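ABC transporter permease (Klebsiella pneumoniae, PDB 5NUP) probably helps remove misplaced phospholipids from the outer leaflet of the outer membrane, as the lipoprotein MlaA of the Mla lipid-transport system. Local coordinates at residues F73-D77 / G123-V127; H116-S120 / G148-D152; P66-N71 / D152-L158; S140-E146 / Y202-D207. All coordinates share one frame; numbering follows the deposited sequence.

Contact 1 of 4, residues F73-D77 / G123-V127. With LMT (dodecyl-beta-D-maltoside), chain B.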
loop_
_atom_site.group_PDB
_atom_site.type_symbol
_atom_site.label_atom_id
_atom_site.label_comp_id
_atom_site.label_asym_id
_atom_site.label_seq_id
_atom_site.Cartn_x
_atom_site.Cartn_y
_atom_site.Cartn_z
ATOM N N PHE F 73 16.552 4.830 -44.079
ATOM C CA PHE F 73 15.906 3.602 -44.541
ATOM C C PHE F 73 16.095 3.421 -46.038
ATOM O O PHE F 73 16.451 2.335 -46.508
ATOM C CB PHE F 73 14.418 3.620 -44.202
ATOM C CG PHE F 73 14.139 3.359 -42.767
ATOM C CD1 PHE F 73 15.011 2.592 -42.005
ATOM C CD2 PHE F 73 13.012 3.892 -42.173
ATOM C CE1 PHE F 73 14.761 2.362 -40.683
ATOM C CE2 PHE F 73 12.754 3.671 -40.852
ATOM C CZ PHE F 73 13.629 2.894 -40.099
ATOM N N LEU F 74 15.878 4.491 -46.800
ATOM C CA LEU F 74 15.996 4.404 -48.247
ATOM C C LEU F 74 17.429 4.117 -48.679
ATOM O O LEU F 74 17.646 3.663 -49.804
ATOM C CB LEU F 74 15.489 5.693 -48.884
ATOM C CG LEU F 74 14.002 5.998 -48.732
ATOM C CD1 LEU F 74 13.705 7.388 -49.266
ATOM C CD2 LEU F 74 13.170 4.953 -49.452
ATOM N N GLN F 75 18.419 4.413 -47.836
ATOM C CA GLN F 75 19.816 4.117 -48.147
ATOM C C GLN F 75 20.317 2.790 -47.628
ATOM O O GLN F 75 21.535 2.612 -47.577
ATOM C CB GLN F 75 20.762 5.172 -47.592
ATOM C CG GLN F 75 20.541 6.580 -47.997
ATOM C CD GLN F 75 21.706 7.409 -47.542
ATOM O OE1 GLN F 75 21.751 8.617 -47.754
ATOM N NE2 GLN F 75 22.674 6.750 -46.902
ATOM N N GLY F 76 19.453 1.890 -47.173
ATOM C CA GLY F 76 19.970 0.601 -46.777
ATOM C C GLY F 76 20.368 0.477 -45.324
ATOM O O GLY F 76 20.858 -0.585 -44.931
ATOM N N ASP F 77 20.329 1.560 -44.555
ATOM C CA ASP F 77 20.797 1.551 -43.167
ATOM C C ASP F 77 19.698 1.859 -42.151
ATOM O O ASP F 77 19.467 3.028 -41.814
ATOM C CB ASP F 77 21.966 2.522 -43.012
ATOM C CG ASP F 77 22.425 2.653 -41.587
ATOM O OD1 ASP F 77 22.444 3.790 -41.091
ATOM O OD2 ASP F 77 22.757 1.630 -40.959
ATOM N N GLY F 123 22.442 11.238 -53.932
ATOM C CA GLY F 123 23.883 11.145 -54.056
ATOM C C GLY F 123 24.464 9.807 -53.653
ATOM O O GLY F 123 25.494 9.390 -54.188
ATOM N N HIS F 124 23.853 9.125 -52.699
ATOM C CA HIS F 124 24.403 7.838 -52.312
ATOM C C HIS F 124 24.131 6.773 -53.365
ATOM O O HIS F 124 24.849 5.765 -53.428
ATOM C CB HIS F 124 23.877 7.454 -50.918
ATOM C CG HIS F 124 23.864 5.982 -50.651
ATOM N ND1 HIS F 124 25.009 5.264 -50.383
ATOM C CD2 HIS F 124 22.843 5.100 -50.561
ATOM C CE1 HIS F 124 24.700 3.996 -50.179
ATOM N NE2 HIS F 124 23.391 3.871 -50.276
ATOM N N TYR F 125 23.141 6.995 -54.222
ATOM C CA TYR F 125 22.913 6.149 -55.380
ATOM C C TYR F 125 23.518 6.748 -56.651
ATOM O O TYR F 125 23.245 6.244 -57.748
ATOM C CB TYR F 125 21.404 5.931 -55.556
ATOM C CG TYR F 125 20.803 5.072 -54.465
ATOM C CD1 TYR F 125 19.473 5.243 -54.069
ATOM C CD2 TYR F 125 21.566 4.101 -53.822
ATOM C CE1 TYR F 125 18.932 4.476 -53.069
ATOM C CE2 TYR F 125 21.028 3.315 -52.833
ATOM C CZ TYR F 125 19.719 3.503 -52.464
ATOM O OH TYR F 125 19.236 2.694 -51.475
ATOM N N GLY F 126 24.344 7.794 -56.523
ATOM C CA GLY F 126 25.190 8.246 -57.612
ATOM C C GLY F 126 24.586 9.169 -58.655
ATOM O O GLY F 126 25.099 9.210 -59.780
ATOM N N VAL F 127 23.555 9.954 -58.316
ATOM C CA VAL F 127 22.777 10.642 -59.353
ATOM C C VAL F 127 23.595 11.744 -60.022
ATOM O O VAL F 127 23.674 11.818 -61.259
ATOM C CB VAL F 127 21.460 11.187 -58.769
ATOM C CG1 VAL F 127 20.778 12.087 -59.759
ATOM C CG2 VAL F 127 20.534 10.045 -58.418
HETATM C C1B LMT B . 25.664 -1.461 -42.284
HETATM C C2B LMT B . 25.300 0.029 -42.247
HETATM C C3B LMT B . 26.215 0.754 -41.239
HETATM C C4B LMT B . 27.417 -0.164 -40.841
HETATM C C5B LMT B . 27.945 -0.836 -42.133
HETATM C C6B LMT B . 29.200 -1.649 -41.823
HETATM O O1B LMT B . 24.684 -2.178 -42.981
HETATM O O2B LMT B . 25.490 0.503 -43.518
HETATM O O3B LMT B . 25.494 1.236 -40.158
HETATM O "O4'" LMT B . 28.441 0.546 -40.243
HETATM O O5B LMT B . 26.961 -1.631 -42.793
HETATM O O6B LMT B . 30.271 -1.156 -42.524
HETATM C "C1'" LMT B . 20.964 -3.844 -42.126
HETATM C "C2'" LMT B . 21.790 -3.359 -40.922
HETATM C "C3'" LMT B . 22.863 -2.372 -41.391
HETATM C "C4'" LMT B . 23.908 -3.114 -42.242
HETATM C "C5'" LMT B . 23.137 -4.010 -43.263
HETATM C "C6'" LMT B . 23.463 -5.485 -43.182
HETATM O "O1'" LMT B . 20.435 -5.103 -41.906
HETATM O "O2'" LMT B . 20.956 -2.671 -40.097
HETATM O "O3'" LMT B . 23.433 -1.775 -40.299
HETATM O "O5'" LMT B . 21.724 -3.779 -43.359
HETATM O "O6'" LMT B . 24.254 -5.757 -44.278
HETATM C C1 LMT B . 19.038 -5.136 -41.624
#

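Contact 2 of 4, residues H116-S120 / G148-D152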
loop_
_atom_site.group_PDB
_atom_site.type_symbol
_atom_site.label_atom_id
_atom_site.label_comp_id
_atom_site.label_asym_id
_atom_site.label_seq_id
_atom_site.Cartn_x
_atom_site.Cartn_y
_atom_site.Cartn_z
ATOM N N HIS F 116 21.076 13.842 -42.986
ATOM C CA HIS F 116 21.214 13.114 -44.246
ATOM C C HIS F 116 19.803 13.033 -44.819
ATOM O O HIS F 116 18.951 12.330 -44.270
ATOM C CB HIS F 116 21.792 11.712 -44.044
ATOM C CG HIS F 116 23.258 11.687 -43.757
ATOM N ND1 HIS F 116 23.847 12.517 -42.828
ATOM C CD2 HIS F 116 24.253 10.923 -44.261
ATOM C CE1 HIS F 116 25.144 12.269 -42.775
ATOM N NE2 HIS F 116 25.415 11.303 -43.632
ATOM N N ARG F 117 19.545 13.759 -45.901
ATOM C CA ARG F 117 18.206 13.784 -46.483
ATOM C C ARG F 117 18.207 13.338 -47.936
ATOM O O ARG F 117 19.109 12.608 -48.363
ATOM C CB ARG F 117 17.603 15.179 -46.326
ATOM C CG ARG F 117 17.541 15.544 -44.871
ATOM C CD ARG F 117 16.866 16.859 -44.579
ATOM N NE ARG F 117 15.833 17.244 -45.530
ATOM C CZ ARG F 117 15.344 18.481 -45.591
ATOM N NH1 ARG F 117 14.434 18.804 -46.492
ATOM N NH2 ARG F 117 15.787 19.408 -44.760
ATOM N N PHE F 118 17.176 13.723 -48.692
ATOM C CA PHE F 118 16.950 13.040 -49.954
ATOM C C PHE F 118 18.041 13.368 -50.962
ATOM O O PHE F 118 18.348 12.538 -51.825
ATOM C CB PHE F 118 15.579 13.374 -50.535
ATOM C CG PHE F 118 15.154 12.415 -51.611
ATOM C CD1 PHE F 118 14.592 12.890 -52.793
ATOM C CD2 PHE F 118 15.334 11.037 -51.453
ATOM C CE1 PHE F 118 14.223 12.002 -53.807
ATOM C CE2 PHE F 118 14.961 10.154 -52.440
ATOM C CZ PHE F 118 14.397 10.627 -53.616
ATOM N N GLY F 119 18.654 14.546 -50.859
ATOM C CA GLY F 119 19.861 14.778 -51.628
ATOM C C GLY F 119 20.930 13.748 -51.316
ATOM O O GLY F 119 21.544 13.172 -52.218
ATOM N N SER F 120 21.136 13.475 -50.030
ATOM C CA SER F 120 22.109 12.470 -49.618
ATOM C C SER F 120 21.843 11.123 -50.268
ATOM O O SER F 120 22.772 10.453 -50.728
ATOM C CB SER F 120 22.095 12.330 -48.100
ATOM O OG SER F 120 23.328 11.819 -47.658
ATOM N N GLY F 148 16.781 18.894 -54.241
ATOM C CA GLY F 148 16.530 17.485 -53.995
ATOM C C GLY F 148 16.110 17.237 -52.556
ATOM O O GLY F 148 15.143 16.519 -52.293
ATOM N N ASP F 149 16.793 17.873 -51.601
ATOM C CA ASP F 149 16.327 17.800 -50.222
ATOM C C ASP F 149 14.891 18.291 -50.097
ATOM O O ASP F 149 14.198 17.920 -49.146
ATOM C CB ASP F 149 17.212 18.605 -49.265
ATOM C CG ASP F 149 18.508 17.889 -48.913
ATOM O OD1 ASP F 149 18.835 16.853 -49.548
ATOM O OD2 ASP F 149 19.178 18.348 -47.963
ATOM N N MET F 150 14.431 19.144 -51.016
ATOM C CA MET F 150 13.051 19.601 -50.921
ATOM C C MET F 150 12.042 18.466 -51.027
ATOM O O MET F 150 10.894 18.648 -50.603
ATOM C CB MET F 150 12.739 20.651 -51.974
ATOM C CG MET F 150 13.611 21.862 -51.945
ATOM S SD MET F 150 13.066 22.987 -53.248
ATOM C CE MET F 150 11.371 22.425 -53.495
ATOM N N ALA F 151 12.413 17.303 -51.576
ATOM C CA ALA F 151 11.457 16.195 -51.586
ATOM C C ALA F 151 11.017 15.812 -50.176
ATOM O O ALA F 151 9.895 15.325 -49.997
ATOM C CB ALA F 151 12.039 14.971 -52.321
ATOM N N ASP F 152 11.820 16.117 -49.160
ATOM C CA ASP F 152 11.454 15.753 -47.801
ATOM C C ASP F 152 10.428 16.688 -47.219
ATOM O O ASP F 152 9.989 16.472 -46.085
ATOM C CB ASP F 152 12.689 15.732 -46.874
ATOM C CG ASP F 152 13.748 14.782 -47.373
ATOM O OD1 ASP F 152 14.911 15.207 -47.580
ATOM O OD2 ASP F 152 13.353 13.632 -47.643
#

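Contact 3 of 4, residues P66-N71 / D152-L158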
loop_
_atom_site.group_PDB
_atom_site.type_symbol
_atom_site.label_atom_id
_atom_site.label_comp_id
_atom_site.label_asym_id
_atom_site.label_seq_id
_atom_site.Cartn_x
_atom_site.Cartn_y
_atom_site.Cartn_z
ATOM N N PRO F 66 12.571 13.260 -38.459
ATOM C CA PRO F 66 11.737 12.280 -39.179
ATOM C C PRO F 66 12.187 12.059 -40.610
ATOM O O PRO F 66 12.129 10.926 -41.120
ATOM C CB PRO F 66 10.336 12.896 -39.137
ATOM C CG PRO F 66 10.342 13.788 -37.957
ATOM C CD PRO F 66 11.755 14.239 -37.716
ATOM N N ALA F 67 12.657 13.120 -41.271
ATOM C CA ALA F 67 13.118 12.967 -42.643
ATOM C C ALA F 67 14.459 12.246 -42.703
ATOM O O ALA F 67 14.668 11.397 -43.573
ATOM C CB ALA F 67 13.204 14.333 -43.319
ATOM N N VAL F 68 15.367 12.541 -41.770
ATOM C CA VAL F 68 16.646 11.835 -41.725
ATOM C C VAL F 68 16.438 10.331 -41.580
ATOM O O VAL F 68 17.212 9.534 -42.120
ATOM C CB VAL F 68 17.537 12.412 -40.613
ATOM C CG1 VAL F 68 18.873 11.716 -40.586
ATOM C CG2 VAL F 68 17.745 13.869 -40.868
ATOM N N MET F 69 15.444 9.911 -40.794
ATOM C CA MET F 69 15.194 8.479 -40.711
ATOM C C MET F 69 14.656 7.961 -42.033
ATOM O O MET F 69 15.182 6.986 -42.583
ATOM C CB MET F 69 14.243 8.114 -39.574
ATOM C CG MET F 69 12.816 7.799 -39.994
ATOM S SD MET F 69 11.819 7.231 -38.636
ATOM C CE MET F 69 10.247 7.132 -39.476
ATOM N N VAL F 70 13.628 8.622 -42.579
ATOM C CA VAL F 70 12.959 8.082 -43.761
ATOM C C VAL F 70 13.953 7.849 -44.886
ATOM O O VAL F 70 13.827 6.888 -45.651
ATOM C CB VAL F 70 11.825 9.032 -44.198
ATOM C CG1 VAL F 70 11.514 8.894 -45.685
ATOM C CG2 VAL F 70 10.586 8.792 -43.366
ATOM N N ASN F 71 15.011 8.645 -44.937
ATOM C CA ASN F 71 16.016 8.491 -45.980
ATOM C C ASN F 71 17.152 7.556 -45.592
ATOM O O ASN F 71 17.727 6.904 -46.471
ATOM C CB ASN F 71 16.608 9.855 -46.377
ATOM C CG ASN F 71 15.655 10.679 -47.223
ATOM O OD1 ASN F 71 15.336 10.315 -48.350
ATOM N ND2 ASN F 71 15.237 11.837 -46.694
ATOM N N ASP F 152 11.820 16.117 -49.160
ATOM C CA ASP F 152 11.454 15.753 -47.801
ATOM C C ASP F 152 10.428 16.688 -47.219
ATOM O O ASP F 152 9.989 16.472 -46.085
ATOM C CB ASP F 152 12.689 15.732 -46.874
ATOM C CG ASP F 152 13.748 14.782 -47.373
ATOM O OD1 ASP F 152 14.911 15.207 -47.580
ATOM O OD2 ASP F 152 13.353 13.632 -47.643
ATOM N N GLY F 153 9.987 17.679 -47.992
ATOM C CA GLY F 153 8.831 18.467 -47.627
ATOM C C GLY F 153 7.544 17.936 -48.231
ATOM O O GLY F 153 6.506 18.610 -48.230
ATOM N N LEU F 154 7.587 16.700 -48.724
ATOM C CA LEU F 154 6.372 16.037 -49.182
ATOM C C LEU F 154 5.787 15.089 -48.136
ATOM O O LEU F 154 4.588 14.802 -48.190
ATOM C CB LEU F 154 6.616 15.312 -50.518
ATOM C CG LEU F 154 6.766 16.206 -51.771
ATOM C CD1 LEU F 154 8.071 16.937 -51.832
ATOM C CD2 LEU F 154 6.600 15.419 -53.048
ATOM N N TYR F 155 6.579 14.606 -47.187
ATOM C CA TYR F 155 6.051 13.778 -46.116
ATOM C C TYR F 155 6.326 14.415 -44.749
ATOM O O TYR F 155 7.272 15.200 -44.597
ATOM C CB TYR F 155 6.684 12.382 -46.165
ATOM C CG TYR F 155 8.198 12.381 -46.085
ATOM C CD1 TYR F 155 8.980 12.616 -47.215
ATOM C CD2 TYR F 155 8.845 12.122 -44.867
ATOM C CE1 TYR F 155 10.351 12.602 -47.147
ATOM C CE2 TYR F 155 10.219 12.106 -44.787
ATOM C CZ TYR F 155 10.972 12.349 -45.937
ATOM O OH TYR F 155 12.348 12.345 -45.890
ATOM N N PRO F 156 5.524 14.095 -43.731
ATOM C CA PRO F 156 5.683 14.769 -42.431
ATOM C C PRO F 156 7.048 14.446 -41.818
ATOM O O PRO F 156 7.719 13.492 -42.224
ATOM C CB PRO F 156 4.528 14.197 -41.589
ATOM C CG PRO F 156 4.004 12.986 -42.376
ATOM C CD PRO F 156 4.306 13.266 -43.800
ATOM N N VAL F 157 7.467 15.233 -40.814
ATOM C CA VAL F 157 6.731 16.381 -40.273
ATOM C C VAL F 157 7.059 17.658 -40.998
ATOM O O VAL F 157 6.478 18.694 -40.699
ATOM C CB VAL F 157 7.007 16.584 -38.779
ATOM C CG1 VAL F 157 6.522 15.382 -37.983
ATOM C CG2 VAL F 157 8.494 16.855 -38.547
ATOM N N LEU F 158 7.934 17.580 -41.999
ATOM C CA LEU F 158 8.421 18.787 -42.647
ATOM C C LEU F 158 7.437 19.339 -43.654
ATOM O O LEU F 158 7.509 20.525 -43.976
ATOM C CB LEU F 158 9.716 18.476 -43.381
ATOM C CG LEU F 158 10.899 19.409 -43.362
ATOM C CD1 LEU F 158 11.056 20.110 -42.023
ATOM C CD2 LEU F 158 12.115 18.566 -43.701
#

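Contact 4 of 4, residues S140-E146 / Y202-D207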
loop_
_atom_site.group_PDB
_atom_site.type_symbol
_atom_site.label_atom_id
_atom_site.label_comp_id
_atom_site.label_asym_id
_atom_site.label_seq_id
_atom_site.Cartn_x
_atom_site.Cartn_y
_atom_site.Cartn_z
ATOM N N SER F 140 24.780 28.638 -51.886
ATOM C CA SER F 140 25.153 27.555 -52.777
ATOM C C SER F 140 23.916 26.721 -53.077
ATOM O O SER F 140 23.182 26.346 -52.159
ATOM C CB SER F 140 26.245 26.679 -52.156
ATOM O OG SER F 140 27.385 27.409 -51.751
ATOM N N PHE F 141 23.660 26.453 -54.353
ATOM C CA PHE F 141 22.507 25.639 -54.703
ATOM C C PHE F 141 22.860 24.718 -55.853
ATOM O O PHE F 141 23.197 25.174 -56.933
ATOM C CB PHE F 141 21.281 26.504 -55.022
ATOM C CG PHE F 141 20.198 25.779 -55.785
ATOM C CD1 PHE F 141 19.180 25.144 -55.091
ATOM C CD2 PHE F 141 20.204 25.691 -57.172
ATOM C CE1 PHE F 141 18.170 24.462 -55.742
ATOM C CE2 PHE F 141 19.193 25.005 -57.841
ATOM C CZ PHE F 141 18.173 24.393 -57.123
ATOM N N THR F 142 22.879 23.445 -55.555
ATOM C CA THR F 142 22.828 22.329 -56.478
ATOM C C THR F 142 21.422 21.844 -56.691
ATOM O O THR F 142 20.652 21.792 -55.753
ATOM C CB THR F 142 23.709 21.174 -56.008
ATOM O OG1 THR F 142 24.911 21.648 -55.365
ATOM C CG2 THR F 142 23.915 20.208 -57.098
ATOM N N LEU F 143 21.114 21.453 -57.926
ATOM C CA LEU F 143 19.816 20.849 -58.202
ATOM C C LEU F 143 19.646 19.492 -57.508
ATOM O O LEU F 143 18.515 19.040 -57.295
ATOM C CB LEU F 143 19.627 20.717 -59.726
ATOM C CG LEU F 143 18.221 21.102 -60.223
ATOM C CD1 LEU F 143 17.883 22.548 -59.911
ATOM C CD2 LEU F 143 18.021 20.796 -61.715
ATOM N N ARG F 144 20.740 18.830 -57.142
ATOM C CA ARG F 144 20.594 17.529 -56.496
ATOM C C ARG F 144 20.373 17.631 -54.986
ATOM O O ARG F 144 19.471 16.983 -54.452
ATOM C CB ARG F 144 21.807 16.619 -56.776
ATOM C CG ARG F 144 21.842 15.388 -55.856
ATOM C CD ARG F 144 23.144 14.593 -55.931
ATOM N NE ARG F 144 23.944 14.724 -54.717
ATOM C CZ ARG F 144 25.167 14.224 -54.570
ATOM N NH1 ARG F 144 25.748 13.549 -55.562
ATOM N NH2 ARG F 144 25.817 14.413 -53.432
ATOM N N ASP F 145 21.163 18.431 -54.271
ATOM C CA ASP F 145 21.032 18.427 -52.811
ATOM C C ASP F 145 20.038 19.473 -52.313
ATOM O O ASP F 145 18.969 19.110 -51.819
ATOM C CB ASP F 145 22.395 18.622 -52.155
ATOM C CG ASP F 145 23.277 17.405 -52.299
ATOM O OD1 ASP F 145 22.829 16.412 -52.921
ATOM O OD2 ASP F 145 24.408 17.428 -51.779
ATOM N N GLU F 146 20.372 20.755 -52.396
ATOM C CA GLU F 146 19.330 21.757 -52.234
ATOM C C GLU F 146 18.296 21.495 -53.321
ATOM O O GLU F 146 18.639 21.146 -54.453
ATOM C CB GLU F 146 19.904 23.174 -52.345
ATOM C CG GLU F 146 20.651 23.618 -51.099
ATOM C CD GLU F 146 22.093 23.125 -51.077
ATOM O OE1 GLU F 146 22.751 23.216 -50.020
ATOM O OE2 GLU F 146 22.562 22.618 -52.111
ATOM N N TYR F 202 31.905 23.536 -50.041
ATOM C CA TYR F 202 30.589 22.975 -50.335
ATOM C C TYR F 202 30.699 21.507 -50.721
ATOM O O TYR F 202 30.126 20.629 -50.057
ATOM C CB TYR F 202 29.902 23.767 -51.442
ATOM C CG TYR F 202 28.558 23.195 -51.817
ATOM C CD1 TYR F 202 28.445 22.258 -52.829
ATOM C CD2 TYR F 202 27.402 23.586 -51.157
ATOM C CE1 TYR F 202 27.219 21.725 -53.172
ATOM C CE2 TYR F 202 26.165 23.063 -51.500
ATOM C CZ TYR F 202 26.082 22.131 -52.503
ATOM O OH TYR F 202 24.862 21.599 -52.855
ATOM N N PHE F 203 31.462 21.219 -51.783
ATOM C CA PHE F 203 31.540 19.861 -52.320
ATOM C C PHE F 203 32.305 18.910 -51.399
ATOM O O PHE F 203 32.155 17.690 -51.527
ATOM C CB PHE F 203 32.168 19.865 -53.719
ATOM C CG PHE F 203 31.224 20.316 -54.810
ATOM C CD1 PHE F 203 30.060 19.613 -55.076
ATOM C CD2 PHE F 203 31.509 21.448 -55.570
ATOM C CE1 PHE F 203 29.186 20.036 -56.063
ATOM C CE2 PHE F 203 30.643 21.871 -56.567
ATOM C CZ PHE F 203 29.481 21.161 -56.816
ATOM N N GLN F 204 33.144 19.430 -50.503
ATOM C CA GLN F 204 33.798 18.585 -49.508
ATOM C C GLN F 204 32.811 18.172 -48.420
ATOM O O GLN F 204 32.732 16.993 -48.054
ATOM C CB GLN F 204 34.979 19.343 -48.892
ATOM C CG GLN F 204 36.029 19.789 -49.907
ATOM C CD GLN F 204 37.432 19.907 -49.345
ATOM O OE1 GLN F 204 37.621 20.035 -48.137
ATOM N NE2 GLN F 204 38.427 19.888 -50.229
ATOM N N ARG F 205 32.036 19.145 -47.912
ATOM C CA ARG F 205 31.009 18.866 -46.908
ATOM C C ARG F 205 29.870 18.040 -47.501
ATOM O O ARG F 205 29.366 17.120 -46.850
ATOM C CB ARG F 205 30.490 20.185 -46.315
ATOM C CG ARG F 205 31.215 20.633 -45.019
ATOM C CD ARG F 205 30.955 22.125 -44.665
ATOM N NE ARG F 205 32.113 22.753 -44.007
ATOM C CZ ARG F 205 32.310 24.068 -43.887
ATOM N NH1 ARG F 205 31.421 24.923 -44.373
ATOM N NH2 ARG F 205 33.396 24.532 -43.276
ATOM N N HIS F 206 29.481 18.318 -48.753
ATOM C CA HIS F 206 28.315 17.664 -49.346
ATOM C C HIS F 206 28.611 16.264 -49.875
ATOM O O HIS F 206 27.696 15.433 -49.930
ATOM C CB HIS F 206 27.747 18.508 -50.481
ATOM C CG HIS F 206 26.686 19.463 -50.053
ATOM N ND1 HIS F 206 25.360 19.279 -50.376
ATOM C CD2 HIS F 206 26.748 20.614 -49.344
ATOM C CE1 HIS F 206 24.646 20.271 -49.877
ATOM N NE2 HIS F 206 25.463 21.096 -49.246
ATOM N N ASP F 207 29.851 15.992 -50.309
ATOM C CA ASP F 207 30.209 14.631 -50.703
ATOM C C ASP F 207 30.438 13.734 -49.499
ATOM O O ASP F 207 30.239 12.518 -49.590
ATOM C CB ASP F 207 31.481 14.590 -51.554
ATOM C CG ASP F 207 31.227 14.841 -53.026
ATOM O OD1 ASP F 207 30.079 14.653 -53.489
ATOM O OD2 ASP F 207 32.207 15.127 -53.738
#

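Contact 1 of 4, residues F73-D77 / G123-V127
Leu74 and Gln75 meet His124 and Tyr125 where two helices, 65-74 and 118-124, each end in a Schellman motif. Gly76 and Gly126, both at positive phi, are the C-prime residues of these two motifs. Gly76 N bonds back to Phe73 O at 3.1 Å. The single hydrogen bond of the contact runs from Tyr125 OH to Leu74 O at 2.5 Å. The hydroxyl lies in the plane of the carbonyl, with a C=O...O angle of 150°. Tyr125 has CG beside its backbone N (chi1 -69°), and its phenol end reaches across to the neighbouring helix end.

Gln75 passes over the CD2 rim of the His124 ring. Its chain is extended beyond CG, and amide and ring planes are 22° apart. Gln75 NE2 sits over one face, 3.9 Å above the plane of the His124 ring and toward the rim. Gln75 CB touches His124 CD2 at 3.6 Å. His124 ND1 has a weak hydrogen bond to Asn211.

Farther along the turn, Asp77 stands at the N-cap position of helix 78-93. Asp77 OD2 accepts a hydrogen bond from O3B of the bound dodecyl maltoside at 2.9 Å. The sugar head group therefore lies beside this turn. The contact is small and lies on the surface. Its chemistry implies a join made by one phenol bond to a helix-end carbonyl and one van der Waals contact of the glutamine chain at the imidazole rim.

Contact 2 of 4, residues H116-S120 / G148-D152
Arg117, Phe118 and Gly119 meet Asp149 and Asp152 at the start of helix 118-124. Two backbone hydrogen bonds go to carboxylates. Phe118 N reaches Asp152 OD1 at 2.9 Å, on the syn lone pair. Gly119 N reaches Asp149 OD1 at 2.7 Å, nearly in line with the C-O bond.

The charged contact is made by Arg117. Its NE forms a salt bridge with Asp152 OD1 at 3.0 Å. The bond is nearly straight (174°) and lies in the guanidinium plane, but it meets the oxygen on its anti side. One oxygen thus takes both Arg117 NE and Phe118 N. The Arg117 chain bends at chi3 (30°), which turns NH1 toward Asp149 O at 2.8 Å. This donor comes from above the carbonyl plane, on the face opposite to Asp152 N. Asp149 CB lies over one face of the guanidinium. Asp152 OD2 faces Asn71 ND2, its hydrogen-bond donor, and Tyr155 OH.

The apolar part is short: Ala151 CB touches Phe118 CD1 at 3.3 Å. A polar atom, Gly148 O, lies at the edge of the Phe118 ring.

Arg117 holds the N-cap position. Acids that accept the first N-H groups are typical of helix N-termini; here both come from the 3-10 turn 149-152, distant in sequence, and their charge probably interacts favourably with the helix dipole.

Contact 3 of 4, residues P66-N71 / D152-L158
Asn71 and Ala67, on one side of helix 65-74, meet Asp152 and Tyr155 of the loop before helix 163-180. The polar contact centres on Asp152 OD2. Asn71 ND2 gives it a hydrogen bond of 2.8 Å, with an N-H...O angle of 161°. The oxygen lies in the amide plane of Asn71, but the nitrogen stands above the carboxylate plane, 44° out of it. The two flat groups are steeply turned against each other. Tyr155 OH is also paired with Asp152 OD2, but the modelled distance is too short to be taken literally, and its part as a second donor is less sure. Asn71 ND2 and Tyr155 OH come within 3.0 Å of each other, yet the angle is too poor for a bond. A weak bond ties Asn71 ND2 back to Ala67 O, one helical turn earlier.

In the fold, this is a loop laid against a helix. Helix 78-93 borders the same place through Phe88, which touches both Pro66 and Val157.

The apolar contact is made largely by the Tyr155 ring. A chi1 of 57° swings this ring back over its own main chain, which directs it at the helix. Val70 comes from the opposite direction. Val70 CG1 is 3.5 Å from Tyr155 CZ, and Val70 CG2 is 3.6 Å from Tyr155 CE2. Ala67 CB touches the phenol end, 3.4 Å from Tyr155 OH. At the start of the helix segment, Pro66 CG meets Val157 CG2 at 3.6 Å. Leu158 CD2 approaches Ala67 CB more loosely, at 4.4 Å.

Contact 4 of 4, residues S140-E146 / Y202-D207
Tyr202 carries its ring away from its backbone N (chi1 178°), and Glu146 bends at chi2 (83°), which brings Glu146 OE2 to the hydroxyl edge of the Tyr202 ring, near the ring plane. Tyr202 OH donates to Glu146 OE2 at 2.6 Å, on the syn lone pair. The same hydroxyl accepts from Thr142 OG1 at 2.5 Å. Two bonds therefore grip this buried phenol oxygen. Ser140 CB comes within 3.5 Å of Tyr202 CD2, while Ser140 OG is bonded to Tyr132.

The segment 140-146 leaves the second strand of the two-stranded antiparallel hairpin, 133-135 with 139-141. It passes along helix 194-209, which supplies Tyr202 and, one turn later, His206. Tyr202 CZ lies 3.4 Å from the His206 ring plane, over its centre.

His206 forms a histidine-carboxylate bond with Asp145. His206 ND1 donates to Asp145 OD2 at 2.5 Å and 176°, on the anti lone pair. Ring and carboxylate are nearly coplanar. The other oxygen, Asp145 OD1, takes Arg144 NE in a salt bridge of 2.7 Å. Arg144 also makes a cation-pi contact with Tyr129, a residue that touches Thr142, Asp145 and His206 as well.

In the fold
Contacts 2 and 3 are the closest pair, with centres 9 Å apart, and share Asp152. One oxygen of this acid serves contact 2 and the other serves contact 3. Helix 65-74 runs from contact 3 into contact 1, and helix 118-124 runs from contact 2 into contact 1, so contact 1 lies at the far ends of both. Gln75 packs on Ser120 between contacts 1 and 2. Contact 4 touches contact 2 through Gly119 and Arg144, and contact 1 through Gly123 and Arg144. Contacts 3 and 4 stay apart, their nearest atoms about 7 Å from each other. The bound maltoside touches contact 1; it lies about 12 Å from the Ser120 side chain in contact 2.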